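Local coordinates for organic hydroperoxide resistance protein (Elizabethkingia anophelis NUHP1, PDB 6D9N) that probably detoxifies organic hydroperoxides by reducing them to alcohols with a reactive cysteine pair, as thiol peroxidases of the OsmC/Ohr family do, at residues Gly22-Val27 with Glu37-Lys42; Ser68-Val73 with Asp120-Ala125; Ile79-Thr84 with Pro111-Glu116. One frame throughout, in Å; residues are numbered along the deposited sequence.

Interaction 1: Gly22-Val27 with Glu37-Lys42. With EDO (1,2-ethanediol), chain E.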
loop_
_atom_site.group_PDB
_atom_site.type_symbol
_atom_site.label_atom_id
_atom_site.label_comp_id
_atom_site.label_asym_id
_atom_site.label_seq_id
_atom_site.Cartn_x
_atom_site.Cartn_y
_atom_site.Cartn_z
ATOM N N GLY B 22 11.919 6.075 13.497
ATOM C CA GLY B 22 13.145 5.473 12.987
ATOM C C GLY B 22 13.016 3.969 12.793
ATOM O O GLY B 22 11.980 3.450 12.366
ATOM N N ARG B 23 14.107 3.257 13.081
ATOM C CA ARG B 23 14.126 1.801 12.912
ATOM C C ARG B 23 13.021 1.113 13.701
ATOM O O ARG B 23 12.461 0.097 13.262
ATOM C CB ARG B 23 15.496 1.298 13.369
ATOM C CG ARG B 23 15.726 -0.210 13.349
ATOM C CD ARG B 23 17.178 -0.552 13.654
ATOM N NE ARG B 23 17.624 -0.005 14.937
ATOM C CZ ARG B 23 17.383 -0.562 16.128
ATOM N NH1 ARG B 23 16.717 -1.693 16.213
ATOM N NH2 ARG B 23 17.828 0.016 17.231
ATOM N N ASN B 24 12.711 1.624 14.877
ATOM C CA ASN B 24 11.616 1.081 15.672
ATOM C C ASN B 24 10.424 1.999 15.426
ATOM O O ASN B 24 10.056 2.827 16.250
ATOM C CB ASN B 24 12.036 1.012 17.129
ATOM C CG ASN B 24 13.182 0.047 17.330
ATOM O OD1 ASN B 24 13.288 -0.952 16.610
ATOM N ND2 ASN B 24 14.045 0.338 18.317
ATOM N N GLY B 25 9.781 1.810 14.262
ATOM C CA GLY B 25 8.861 2.803 13.743
ATOM C C GLY B 25 7.456 2.751 14.312
ATOM O O GLY B 25 7.007 1.787 14.923
ATOM N N HIS B 26 6.743 3.830 14.020
ATOM C CA HIS B 26 5.362 3.999 14.424
ATOM C C HIS B 26 4.626 4.644 13.262
ATOM O O HIS B 26 5.172 5.533 12.607
ATOM C CB HIS B 26 5.330 4.949 15.633
ATOM C CG HIS B 26 3.985 5.110 16.244
ATOM N ND1 HIS B 26 3.443 4.166 17.082
ATOM C CD2 HIS B 26 3.053 6.090 16.117
ATOM C CE1 HIS B 26 2.234 4.561 17.463
ATOM N NE2 HIS B 26 1.987 5.738 16.909
ATOM N N VAL B 27 3.392 4.205 12.999
ATOM C CA VAL B 27 2.587 4.826 11.955
ATOM C C VAL B 27 1.190 5.102 12.498
ATOM O O VAL B 27 0.640 4.329 13.297
ATOM C CB VAL B 27 2.622 4.016 10.624
ATOM C CG1 VAL B 27 1.945 2.654 10.747
ATOM C CG2 VAL B 27 2.101 4.832 9.445
ATOM N N GLU B 37 2.771 -0.086 15.774
ATOM C CA GLU B 37 4.213 -0.179 15.614
ATOM C C GLU B 37 4.545 -0.898 14.318
ATOM O O GLU B 37 3.826 -1.804 13.879
ATOM C CB GLU B 37 4.809 -0.986 16.775
ATOM C CG GLU B 37 4.657 -0.316 18.128
ATOM C CD GLU B 37 5.219 1.093 18.161
ATOM O OE1 GLU B 37 6.465 1.275 18.071
ATOM O OE2 GLU B 37 4.405 2.024 18.277
ATOM N N VAL B 38 5.660 -0.504 13.704
ATOM C CA VAL B 38 6.245 -1.267 12.599
ATOM C C VAL B 38 7.698 -1.569 12.948
ATOM O O VAL B 38 8.398 -0.781 13.606
ATOM C CB VAL B 38 6.136 -0.534 11.241
ATOM C CG1 VAL B 38 4.692 -0.502 10.756
ATOM C CG2 VAL B 38 6.764 0.839 11.294
ATOM N N ARG B 39 8.158 -2.735 12.513
ATOM C CA ARG B 39 9.526 -3.183 12.804
ATOM C C ARG B 39 10.017 -3.992 11.609
ATOM O O ARG B 39 9.217 -4.564 10.853
ATOM C CB ARG B 39 9.574 -4.100 14.021
ATOM C CG ARG B 39 9.166 -3.478 15.359
ATOM C CD ARG B 39 10.184 -2.409 15.842
ATOM N NE ARG B 39 9.818 -1.902 17.158
ATOM C CZ ARG B 39 8.962 -0.918 17.406
ATOM N NH1 ARG B 39 8.344 -0.262 16.409
ATOM N NH2 ARG B 39 8.718 -0.568 18.669
ATOM N N TYR B 40 11.320 -4.074 11.440
ATOM C CA TYR B 40 11.855 -5.005 10.453
ATOM C C TYR B 40 11.558 -6.436 10.878
ATOM O O TYR B 40 11.752 -6.784 12.051
ATOM C CB TYR B 40 13.372 -4.791 10.265
ATOM C CG TYR B 40 13.713 -3.443 9.597
ATOM C CD1 TYR B 40 13.228 -3.130 8.327
ATOM C CD2 TYR B 40 14.462 -2.476 10.242
ATOM C CE1 TYR B 40 13.517 -1.892 7.713
ATOM C CE2 TYR B 40 14.765 -1.254 9.652
ATOM C CZ TYR B 40 14.276 -0.967 8.390
ATOM O OH TYR B 40 14.561 0.255 7.802
ATOM N N PRO B 41 11.072 -7.279 9.968
ATOM C CA PRO B 41 10.788 -8.670 10.312
ATOM C C PRO B 41 12.092 -9.451 10.407
ATOM O O PRO B 41 13.142 -9.007 9.955
ATOM C CB PRO B 41 9.945 -9.145 9.126
ATOM C CG PRO B 41 10.485 -8.357 7.980
ATOM C CD PRO B 41 10.709 -6.982 8.564
ATOM N N LYS B 42 12.000 -10.642 10.997
ATOM C CA LYS B 42 13.185 -11.461 11.211
ATOM C C LYS B 42 13.909 -11.739 9.900
ATOM O O LYS B 42 15.148 -11.681 9.838
ATOM C CB LYS B 42 12.762 -12.751 11.904
ATOM C CG LYS B 42 13.868 -13.595 12.453
ATOM C CD LYS B 42 13.373 -14.388 13.672
ATOM C CE LYS B 42 12.120 -15.185 13.351
ATOM N NZ LYS B 42 12.361 -16.674 13.268
HETATM C C1 EDO E . 11.010 -0.301 10.361
HETATM O O1 EDO E . 10.521 0.859 11.080
HETATM C C2 EDO E . 9.847 -1.073 9.733
HETATM O O2 EDO E . 9.258 -0.198 8.795
HETATM O O HOH W 1 12.839 -2.688 13.428
HETATM O O HOH W 2 7.799 3.583 17.673
#
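His26 and Glu37 face each other as a non-hydrogen-bonded antiparallel pair, their side chains joined on one side of the hairpin. ND1 of His26 gives a short, nearly straight hydrogen bond (2.6 Å) to Glu37 OE2; OE2 lies close to the imidazole plane, and ND1 approaches it from the syn side but well out of the carboxylate plane, the two planes being 38° apart. Glu37 OE1 lies near the guanidinium plane of Arg39 and takes NH1 (2.9 Å) and NH2 on its anti side, a salt bridge tilted from the carboxylate plane. Arg39 bends at chi2 (-68°), which folds CD back; the guanidinium lies with one face against Asn24 CB, 3.6 Å above its centre. NH1 also donates to Val38 O and only weakly reaches Gly25 O, which accepts from Val38 N (2.9 Å). Arg23 CG touches the edge of the Tyr40 ring at CE2 (4.0 Å), while C1 of an ethanediol, probably from the crystallisation liquor, covers one face. Tyr40 OH bonds to Ser68 of the second subunit. The contact closes the open end of the 25-29/35-38 hairpin; strand 11-20 pairs with the other edge of strand 25-29, and the second subunit packs on Val27.

Interaction 2: Ser68-Val73 with Asp120-Ala125; sequences SALNLV and DLIEKA
Val73 is the main bump of this contact, its two methyls entering a hollow on segment 120-125 of helix 115-128, between Leu121, Lys124 and Ala125. CG1, anti to the backbone N (chi1 168°), reaches Leu121 CD2 at 3.7 Å and the CB of Lys124 at 3.8 Å, while CG2 turns to the backbone N of Ala125. Val73 and Leu121 run antiparallel alongside one another, whereas the Lys124 chain passes crosswise to Val73 and carries its amino end away. In return Ala125 is a small knob pressed against the backbone of Leu70: its CB stands 3.8 Å from Leu70 CA, and the two alpha carbons come within 4.8 Å. The small methyl of Ala125 is consistent with so close an approach; Ala69 CB lies beside it, against Ala125 O. Leu70 fills the part of the seam toward the sheet, its CD1 set over Leu121 CB (3.9 Å) and near CG2 of Ile122. No hydrogen bond crosses; the side-chain contacts are mainly apolar, with methyls also resting on backbone atoms, and the segment axes pass 8.6 Å apart with directions 120° from each other. Helix 54-77 thus rests on helix 115-128. Val128 packs on Ala69 and Val73, and Ala69 also meets Cys129, which forms a disulfide with Cys65 of helix 54-77. On the sheet side, Leu70 and Ile122 meet Ala108 of strand 100-109, and Ile122 also reaches strand 141-146.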
loop_
_atom_site.group_PDB
_atom_site.type_symbol
_atom_site.label_atom_id
_atom_site.label_comp_id
_atom_site.label_asym_id
_atom_site.label_seq_id
_atom_site.Cartn_x
_atom_site.Cartn_y
_atom_site.Cartn_z
ATOM N N SER B 68 -12.492 -5.110 -2.920
ATOM C CA SER B 68 -13.481 -4.042 -3.045
ATOM C C SER B 68 -13.840 -3.797 -4.510
ATOM O O SER B 68 -15.026 -3.707 -4.872
ATOM C CB SER B 68 -12.919 -2.769 -2.417
ATOM O OG SER B 68 -13.862 -1.728 -2.554
ATOM N N ALA B 69 -12.835 -3.736 -5.382
ATOM C CA ALA B 69 -13.072 -3.524 -6.809
ATOM C C ALA B 69 -13.853 -4.687 -7.396
ATOM O O ALA B 69 -14.791 -4.490 -8.175
ATOM C CB ALA B 69 -11.725 -3.371 -7.526
ATOM N N LEU B 70 -13.504 -5.921 -7.012
ATOM C CA LEU B 70 -14.209 -7.109 -7.483
ATOM C C LEU B 70 -15.682 -7.056 -7.095
ATOM O O LEU B 70 -16.558 -7.377 -7.904
ATOM C CB LEU B 70 -13.489 -8.317 -6.895
ATOM C CG LEU B 70 -14.091 -9.669 -7.277
ATOM C CD1 LEU B 70 -14.101 -9.869 -8.782
ATOM C CD2 LEU B 70 -13.275 -10.743 -6.584
ATOM N N ASN B 71 -15.979 -6.654 -5.856
ATOM C CA ASN B 71 -17.373 -6.573 -5.436
ATOM C C ASN B 71 -18.108 -5.458 -6.151
ATOM O O ASN B 71 -19.297 -5.623 -6.479
ATOM C CB ASN B 71 -17.457 -6.518 -3.918
ATOM C CG ASN B 71 -17.325 -7.886 -3.325
ATOM O OD1 ASN B 71 -18.327 -8.543 -3.047
ATOM N ND2 ASN B 71 -16.118 -8.397 -3.258
ATOM N N LEU B 72 -17.440 -4.344 -6.457
ATOM C CA LEU B 72 -18.106 -3.309 -7.246
ATOM C C LEU B 72 -18.471 -3.831 -8.633
ATOM O O LEU B 72 -19.574 -3.573 -9.153
ATOM C CB LEU B 72 -17.197 -2.086 -7.322
ATOM C CG LEU B 72 -17.810 -0.902 -8.055
ATOM C CD1 LEU B 72 -19.182 -0.458 -7.466
ATOM C CD2 LEU B 72 -16.784 0.245 -8.022
ATOM N N VAL B 73 -17.543 -4.549 -9.259
ATOM C CA VAL B 73 -17.791 -5.117 -10.584
ATOM C C VAL B 73 -18.945 -6.121 -10.534
ATOM O O VAL B 73 -19.823 -6.125 -11.399
ATOM C CB VAL B 73 -16.488 -5.745 -11.117
ATOM C CG1 VAL B 73 -16.728 -6.625 -12.358
ATOM C CG2 VAL B 73 -15.463 -4.670 -11.420
ATOM N N ASP B 120 -13.808 -13.081 -16.401
ATOM C CA ASP B 120 -14.273 -11.755 -16.810
ATOM C C ASP B 120 -14.305 -10.796 -15.620
ATOM O O ASP B 120 -13.930 -9.623 -15.745
ATOM C CB ASP B 120 -15.672 -11.865 -17.439
ATOM C CG ASP B 120 -15.682 -12.605 -18.783
ATOM O OD1 ASP B 120 -14.612 -12.788 -19.413
ATOM O OD2 ASP B 120 -16.785 -12.984 -19.211
ATOM N N LEU B 121 -14.768 -11.274 -14.473
ATOM C CA LEU B 121 -14.879 -10.422 -13.300
ATOM C C LEU B 121 -13.509 -9.946 -12.834
ATOM O O LEU B 121 -13.333 -8.750 -12.544
ATOM C CB LEU B 121 -15.616 -11.153 -12.171
ATOM C CG LEU B 121 -17.103 -11.410 -12.460
ATOM C CD1 LEU B 121 -17.619 -12.436 -11.431
ATOM C CD2 LEU B 121 -17.899 -10.105 -12.415
ATOM N N ILE B 122 -12.509 -10.848 -12.774
ATOM C CA ILE B 122 -11.222 -10.397 -12.261
ATOM C C ILE B 122 -10.505 -9.520 -13.265
ATOM O O ILE B 122 -9.735 -8.650 -12.866
ATOM C CB ILE B 122 -10.310 -11.548 -11.759
ATOM C CG1 ILE B 122 -9.940 -12.567 -12.866
ATOM C CG2 ILE B 122 -10.862 -12.163 -10.473
ATOM C CD1 ILE B 122 -8.526 -13.114 -12.717
ATOM N N GLU B 123 -10.696 -9.749 -14.567
ATOM C CA GLU B 123 -10.122 -8.857 -15.564
ATOM C C GLU B 123 -10.624 -7.426 -15.349
ATOM O O GLU B 123 -9.830 -6.473 -15.371
ATOM C CB GLU B 123 -10.467 -9.400 -16.961
ATOM C CG GLU B 123 -10.086 -8.467 -18.111
ATOM C CD GLU B 123 -10.405 -9.045 -19.491
ATOM O OE1 GLU B 123 -9.590 -8.832 -20.411
ATOM O OE2 GLU B 123 -11.452 -9.712 -19.664
ATOM N N LYS B 124 -11.939 -7.251 -15.129
ATOM C CA LYS B 124 -12.461 -5.909 -14.876
ATOM C C LYS B 124 -11.950 -5.370 -13.547
ATOM O O LYS B 124 -11.586 -4.191 -13.466
ATOM C CB LYS B 124 -14.004 -5.906 -14.927
ATOM C CG LYS B 124 -14.547 -6.019 -16.339
ATOM C CD LYS B 124 -16.056 -6.114 -16.377
ATOM C CE LYS B 124 -16.560 -6.289 -17.820
ATOM N NZ LYS B 124 -17.974 -6.771 -17.936
ATOM N N ALA B 125 -11.965 -6.194 -12.495
ATOM C CA ALA B 125 -11.500 -5.731 -11.193
ATOM C C ALA B 125 -10.066 -5.232 -11.256
ATOM O O ALA B 125 -9.714 -4.261 -10.585
ATOM C CB ALA B 125 -11.622 -6.863 -10.191
#

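Interaction 3: Ile79-Thr84 with Pro111-Glu116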
loop_
_atom_site.group_PDB
_atom_site.type_symbol
_atom_site.label_atom_id
_atom_site.label_comp_id
_atom_site.label_asym_id
_atom_site.label_seq_id
_atom_site.Cartn_x
_atom_site.Cartn_y
_atom_site.Cartn_z
ATOM N N ILE B 79 -24.716 -9.996 -10.969
ATOM C CA ILE B 79 -24.451 -11.443 -10.991
ATOM C C ILE B 79 -24.479 -11.967 -9.556
ATOM O O ILE B 79 -23.841 -11.377 -8.659
ATOM C CB ILE B 79 -23.112 -11.767 -11.697
ATOM C CG1 ILE B 79 -22.844 -13.292 -11.729
ATOM C CG2 ILE B 79 -21.973 -11.049 -11.039
ATOM C CD1 ILE B 79 -21.759 -13.746 -12.738
ATOM N N LYS B 80 -25.174 -13.083 -9.331
ATOM C CA LYS B 80 -25.196 -13.748 -8.032
ATOM C C LYS B 80 -23.902 -14.514 -7.796
ATOM O O LYS B 80 -23.505 -15.343 -8.623
ATOM C CB LYS B 80 -26.354 -14.752 -7.990
ATOM C CG LYS B 80 -26.504 -15.476 -6.678
ATOM C CD LYS B 80 -27.622 -16.531 -6.748
ATOM C CE LYS B 80 -27.758 -17.282 -5.442
ATOM N NZ LYS B 80 -28.797 -18.360 -5.547
ATOM N N THR B 81 -23.231 -14.221 -6.681
ATOM C CA THR B 81 -22.037 -14.964 -6.296
ATOM C C THR B 81 -22.076 -15.206 -4.805
ATOM O O THR B 81 -22.805 -14.525 -4.070
ATOM C CB THR B 81 -20.719 -14.215 -6.604
ATOM O OG1 THR B 81 -20.416 -13.242 -5.598
ATOM C CG2 THR B 81 -20.763 -13.518 -7.913
ATOM N N GLY B 82 -21.237 -16.123 -4.337
ATOM C CA GLY B 82 -20.979 -16.199 -2.921
ATOM C C GLY B 82 -20.010 -15.116 -2.470
ATOM O O GLY B 82 -19.506 -14.323 -3.254
ATOM N N GLU B 83 -19.699 -15.119 -1.183
ATOM C CA GLU B 83 -18.788 -14.098 -0.659
ATOM C C GLU B 83 -17.377 -14.345 -1.195
ATOM O O GLU B 83 -16.876 -15.475 -1.127
ATOM C CB GLU B 83 -18.808 -14.119 0.863
ATOM C CG GLU B 83 -17.901 -13.038 1.493
ATOM C CD GLU B 83 -18.042 -12.994 2.996
ATOM O OE1 GLU B 83 -19.143 -12.646 3.489
ATOM O OE2 GLU B 83 -17.041 -13.294 3.665
ATOM N N THR B 84 -16.779 -13.307 -1.776
ATOM C CA THR B 84 -15.462 -13.459 -2.392
ATOM C C THR B 84 -14.350 -13.381 -1.351
ATOM O O THR B 84 -14.527 -12.852 -0.236
ATOM C CB THR B 84 -15.235 -12.357 -3.446
ATOM O OG1 THR B 84 -15.299 -11.076 -2.817
ATOM C CG2 THR B 84 -16.270 -12.420 -4.541
ATOM N N PRO B 111 -17.157 -17.798 -5.324
ATOM C CA PRO B 111 -18.033 -18.977 -5.318
ATOM C C PRO B 111 -19.245 -18.754 -6.199
ATOM O O PRO B 111 -19.767 -17.640 -6.309
ATOM C CB PRO B 111 -18.493 -19.070 -3.857
ATOM C CG PRO B 111 -17.507 -18.235 -3.078
ATOM C CD PRO B 111 -17.098 -17.126 -4.003
ATOM N N GLY B 112 -19.722 -19.840 -6.816
ATOM C CA GLY B 112 -21.024 -19.865 -7.460
ATOM C C GLY B 112 -21.072 -19.361 -8.876
ATOM O O GLY B 112 -22.180 -19.234 -9.424
ATOM N N VAL B 113 -19.936 -19.103 -9.507
ATOM C CA VAL B 113 -19.908 -18.663 -10.891
ATOM C C VAL B 113 -19.110 -19.662 -11.713
ATOM O O VAL B 113 -18.371 -20.494 -11.178
ATOM C CB VAL B 113 -19.314 -17.249 -11.034
ATOM C CG1 VAL B 113 -20.067 -16.263 -10.178
ATOM C CG2 VAL B 113 -17.807 -17.224 -10.655
ATOM N N THR B 114 -19.251 -19.571 -13.036
ATOM C CA THR B 114 -18.433 -20.393 -13.914
ATOM C C THR B 114 -17.039 -19.776 -14.048
ATOM O O THR B 114 -16.816 -18.605 -13.709
ATOM C CB THR B 114 -19.041 -20.458 -15.318
ATOM O OG1 THR B 114 -18.896 -19.165 -15.928
ATOM C CG2 THR B 114 -20.518 -20.880 -15.287
ATOM N N ILE B 115 -16.081 -20.566 -14.562
ATOM C CA ILE B 115 -14.729 -20.007 -14.681
ATOM C C ILE B 115 -14.685 -18.873 -15.701
ATOM O O ILE B 115 -13.915 -17.925 -15.529
ATOM C CB ILE B 115 -13.661 -21.088 -14.928
ATOM C CG1 ILE B 115 -12.300 -20.613 -14.372
ATOM C CG2 ILE B 115 -13.505 -21.392 -16.405
ATOM C CD1 ILE B 115 -12.291 -20.500 -12.820
ATOM N N GLU B 116 -15.482 -18.933 -16.766
ATOM C CA GLU B 116 -15.503 -17.822 -17.711
ATOM C C GLU B 116 -16.008 -16.555 -17.041
ATOM O O GLU B 116 -15.455 -15.470 -17.238
ATOM C CB GLU B 116 -16.390 -18.164 -18.913
ATOM C CG GLU B 116 -15.758 -19.217 -19.802
ATOM C CD GLU B 116 -16.710 -19.761 -20.865
ATOM O OE1 GLU B 116 -17.829 -19.222 -21.038
ATOM O OE2 GLU B 116 -16.334 -20.747 -21.525
HETATM O O HOH W 3 -24.170 -18.192 -7.662
#
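Two loop backbones meet at Gly82 and Pro111, their alpha carbons 4.7 Å apart and Gly82 N bonded almost straight to Pro111 O (2.9 Å), with the donor above the carbonyl plane. The proline ring then lies against the following peptide: Gly82 CA lies directly against it, 3.9 Å from Pro111 CB, a close fit for a residue with no side chain, and Pro111 CD comes 3.3 Å from Glu83 O. The positive phi of Gly112 (85°) favours glycine. Next to it a water donates to both Lys80 O and Gly112 O, bridging the backbones a second time.

Thr81 and Val113 run parallel as neighbours and meet through methyls, CG2 of Thr81 and CG1 of Val113 being 3.6 Å apart. The threonine is turned with CG2 anti to its carbonyl carbon; OG1 (chi1 81°) donates instead to Gly82 O at 2.7 Å, within its own segment. Ile79 comes in crosswise to Val113, and its CD1 reaches the same CG1 at 4.0 Å, so one valine methyl is shared by both side chains.

The contact ties the loop between helix 54-77 and strand 85-94 to the connection from strand 100-109 into helix 115-128, where Thr114 is the N-cap. Ile74 of helix 54-77 packs on Ile79, Thr81 and Thr84, and Ala118 of helix 115-128 on Val113. At the outer end Glu83 OE2 bonds to Thr20 of the second subunit, whose strand 11-20 also reaches Thr84 O.

Along the chain interaction 1 closes before the others open, and 79-84 with 111-116 falls between the two segments of interaction 2. Interactions 2 and 3 share helix 115-128, have centres about 11 Å apart and touch: Asn71 ND2 lies 2.8 Å from Thr84 OG1, a probable hydrogen bond. Together they join helices 54-77 and 115-128 and the adjoining loops at one end of the fold. Interaction 1 lies on the opposite side of the chain's centre, its centre about 34 Å from that of interaction 2 and 39 Å from that of interaction 3, in the separate N-terminal sheet. In the dimer, each chain's N-terminal strands and the loop after strand 11-20 reach the partner's helix 54-77 and the loop after it.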